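Local structure of putative adenosine kinase (Schistosoma mansoni, 3VAS) at residues L289-S294 with E298-M303. The protein binds adenosine and, as a ribokinase-family adenosine kinase, probably phosphorylates it to AMP at the expense of ATP. Residues are numbered along the deposited sequence; the frame is centred on the assembly and turned at random.
Sequences LLYTDS and EIHQFM
Tyr-291 and His-300 face each other across an antiparallel beta hairpin, as a hydrogen-bonded pair. The hairpin joins strand 287-293 to the short strand 300-302. Strand 287-293 also pairs with strand 279-284, so strand 300-302 extends the sheet of this ribokinase-like fold on that side. The backbones of Tyr-291 and His-300 bond both ways: Tyr-291 N to His-300 O, and His-300 N to Tyr-291 O, each 3.0 Å. Leu-289 and Phe-302 form a second such pair, with Phe-302 N 2.9 Å from Leu-289 O.

Tyr-291 has the most surface buried by the contact. Its CG sits between the backbone N and the carbonyl carbon (chi1 69°), which swings the ring across to the partner strand. There CB of His-300 lies over one ring face, 3.7 Å from the centroid, a CH-pi contact. The imidazole is turned obliquely to the phenol ring, with the planes at 41°. CB of Phe-302 lies at the edge of the tyrosine ring. The imidazole is also tied to the turn, as NE2 of His-300 hydrogen-bonds OD1 of Asp-296. On this same face of the sheet, Leu-289 lies alongside Phe-302, CD1 to CB 3.6 Å. Helix 336-351 covers this side, with Leu-340 touching both Tyr-291 and Phe-302.

The other face carries Leu-290 and Gln-301. CB of Leu-290 meets CG2 of Ile-299 at 4.0 Å. Leu-290 and Ile-299 both also touch His-259 of helix 257-267. Toward the turn, a side-chain bond follows the backbone pairs. OG1 of Thr-292 is bonded by NH2 of Arg-263. With chi1 at -172°, anti to the backbone N, the hydroxyl turns to the other strand and donates to O of Glu-298 at 2.9 Å, from above the carbonyl plane.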
loop_
_atom_site.group_PDB
_atom_site.type_symbol
_atom_site.label_atom_id
_atom_site.label_comp_id
_atom_site.label_asym_id
_atom_site.label_seq_id
_atom_site.Cartn_x
_atom_site.Cartn_y
_atom_site.Cartn_z
ATOM N N LEU A 289 -9.085 -13.357 -8.689
ATOM C CA LEU A 289 -7.732 -12.836 -8.672
ATOM C C LEU A 289 -6.823 -13.854 -9.338
ATOM O O LEU A 289 -7.151 -15.041 -9.406
ATOM C CB LEU A 289 -7.275 -12.538 -7.236
ATOM C CG LEU A 289 -7.173 -13.678 -6.213
ATOM C CD1 LEU A 289 -5.837 -14.406 -6.307
ATOM C CD2 LEU A 289 -7.381 -13.144 -4.806
ATOM N N LEU A 290 -5.684 -13.381 -9.826
ATOM C CA LEU A 290 -4.705 -14.238 -10.471
ATOM C C LEU A 290 -3.470 -14.341 -9.590
ATOM O O LEU A 290 -3.090 -13.376 -8.927
ATOM C CB LEU A 290 -4.321 -13.677 -11.847
ATOM C CG LEU A 290 -5.475 -13.408 -12.814
ATOM C CD1 LEU A 290 -4.985 -12.702 -14.064
ATOM C CD2 LEU A 290 -6.202 -14.705 -13.167
ATOM N N TYR A 291 -2.850 -15.514 -9.578
ATOM C CA TYR A 291 -1.553 -15.668 -8.938
ATOM C C TYR A 291 -0.687 -16.674 -9.685
ATOM O O TYR A 291 -1.193 -17.580 -10.342
ATOM C CB TYR A 291 -1.693 -16.059 -7.461
ATOM C CG TYR A 291 -2.238 -17.451 -7.205
ATOM C CD1 TYR A 291 -1.388 -18.546 -7.107
ATOM C CD2 TYR A 291 -3.600 -17.663 -7.038
ATOM C CE1 TYR A 291 -1.886 -19.822 -6.861
ATOM C CE2 TYR A 291 -4.105 -18.930 -6.797
ATOM C CZ TYR A 291 -3.246 -20.003 -6.708
ATOM O OH TYR A 291 -3.756 -21.259 -6.468
ATOM N N THR A 292 0.623 -16.485 -9.593
ATOM C CA THR A 292 1.593 -17.418 -10.148
ATOM C C THR A 292 2.902 -17.155 -9.432
ATOM O O THR A 292 3.000 -16.223 -8.632
ATOM C CB THR A 292 1.796 -17.203 -11.670
ATOM O OG1 THR A 292 2.614 -18.256 -12.215
ATOM C CG2 THR A 292 2.452 -15.850 -11.935
ATOM N N ASP A 293 3.903 -17.981 -9.705
ATOM C CA ASP A 293 5.258 -17.700 -9.258
ATOM C C ASP A 293 6.254 -18.134 -10.329
ATOM O O ASP A 293 5.881 -18.812 -11.286
ATOM C CB ASP A 293 5.553 -18.365 -7.912
ATOM C CG ASP A 293 5.356 -19.858 -7.948
ATOM O OD1 ASP A 293 6.309 -20.569 -8.329
ATOM O OD2 ASP A 293 4.246 -20.317 -7.600
ATOM N N SER A 294 7.512 -17.739 -10.169
ATOM C CA SER A 294 8.527 -17.971 -11.197
ATOM C C SER A 294 8.779 -19.446 -11.520
ATOM O O SER A 294 9.284 -19.766 -12.594
ATOM C CB SER A 294 9.840 -17.264 -10.838
ATOM O OG SER A 294 10.126 -17.361 -9.456
ATOM N N GLU A 298 1.937 -22.091 -14.964
ATOM C CA GLU A 298 0.535 -21.713 -15.093
ATOM C C GLU A 298 0.124 -20.513 -14.240
ATOM O O GLU A 298 0.745 -20.197 -13.219
ATOM C CB GLU A 298 -0.365 -22.902 -14.767
ATOM C CG GLU A 298 -0.265 -24.044 -15.760
ATOM C CD GLU A 298 -1.075 -25.254 -15.331
ATOM O OE1 GLU A 298 -1.103 -25.556 -14.117
ATOM O OE2 GLU A 298 -1.688 -25.899 -16.208
ATOM N N ILE A 299 -0.941 -19.855 -14.674
ATOM C CA ILE A 299 -1.523 -18.745 -13.938
ATOM C C ILE A 299 -2.887 -19.165 -13.387
ATOM O O ILE A 299 -3.788 -19.529 -14.147
ATOM C CB ILE A 299 -1.629 -17.489 -14.829
ATOM C CG1 ILE A 299 -0.226 -16.920 -15.082
ATOM C CG2 ILE A 299 -2.520 -16.443 -14.185
ATOM C CD1 ILE A 299 -0.189 -15.765 -16.043
ATOM N N HIS A 300 -3.027 -19.135 -12.066
ATOM C CA HIS A 300 -4.228 -19.647 -11.417
ATOM C C HIS A 300 -5.245 -18.554 -11.109
ATOM O O HIS A 300 -4.881 -17.445 -10.727
ATOM C CB HIS A 300 -3.866 -20.364 -10.113
ATOM C CG HIS A 300 -2.777 -21.379 -10.260
ATOM N ND1 HIS A 300 -2.959 -22.577 -10.918
ATOM C CD2 HIS A 300 -1.492 -21.375 -9.834
ATOM C CE1 HIS A 300 -1.832 -23.265 -10.892
ATOM N NE2 HIS A 300 -0.927 -22.560 -10.237
ATOM N N GLN A 301 -6.522 -18.883 -11.273
ATOM C CA GLN A 301 -7.606 -18.034 -10.807
ATOM C C GLN A 301 -8.010 -18.457 -9.401
ATOM O O GLN A 301 -7.967 -19.638 -9.060
ATOM C CB GLN A 301 -8.833 -18.171 -11.702
ATOM C CG GLN A 301 -8.635 -17.854 -13.159
ATOM C CD GLN A 301 -9.894 -18.145 -13.961
ATOM O OE1 GLN A 301 -10.838 -17.353 -13.970
ATOM N NE2 GLN A 301 -9.918 -19.295 -14.620
ATOM N N PHE A 302 -8.418 -17.488 -8.592
ATOM C CA PHE A 302 -8.923 -17.765 -7.256
ATOM C C PHE A 302 -10.246 -17.032 -7.122
ATOM O O PHE A 302 -10.290 -15.801 -7.179
ATOM C CB PHE A 302 -7.919 -17.291 -6.206
ATOM C CG PHE A 302 -8.368 -17.494 -4.781
ATOM C CD1 PHE A 302 -8.124 -18.691 -4.126
ATOM C CD2 PHE A 302 -9.009 -16.477 -4.087
ATOM C CE1 PHE A 302 -8.518 -18.875 -2.813
ATOM C CE2 PHE A 302 -9.408 -16.653 -2.772
ATOM C CZ PHE A 302 -9.161 -17.856 -2.135
ATOM N N MET A 303 -11.328 -17.788 -6.967
ATOM C CA MET A 303 -12.659 -17.195 -6.902
ATOM C C MET A 303 -12.823 -16.343 -5.651
ATOM O O MET A 303 -12.309 -16.682 -4.587
ATOM C CB MET A 303 -13.736 -18.274 -6.949
ATOM C CG MET A 303 -15.107 -17.742 -7.318
ATOM S SD MET A 303 -15.645 -18.323 -8.933
ATOM C CE MET A 303 -15.750 -20.082 -8.631
#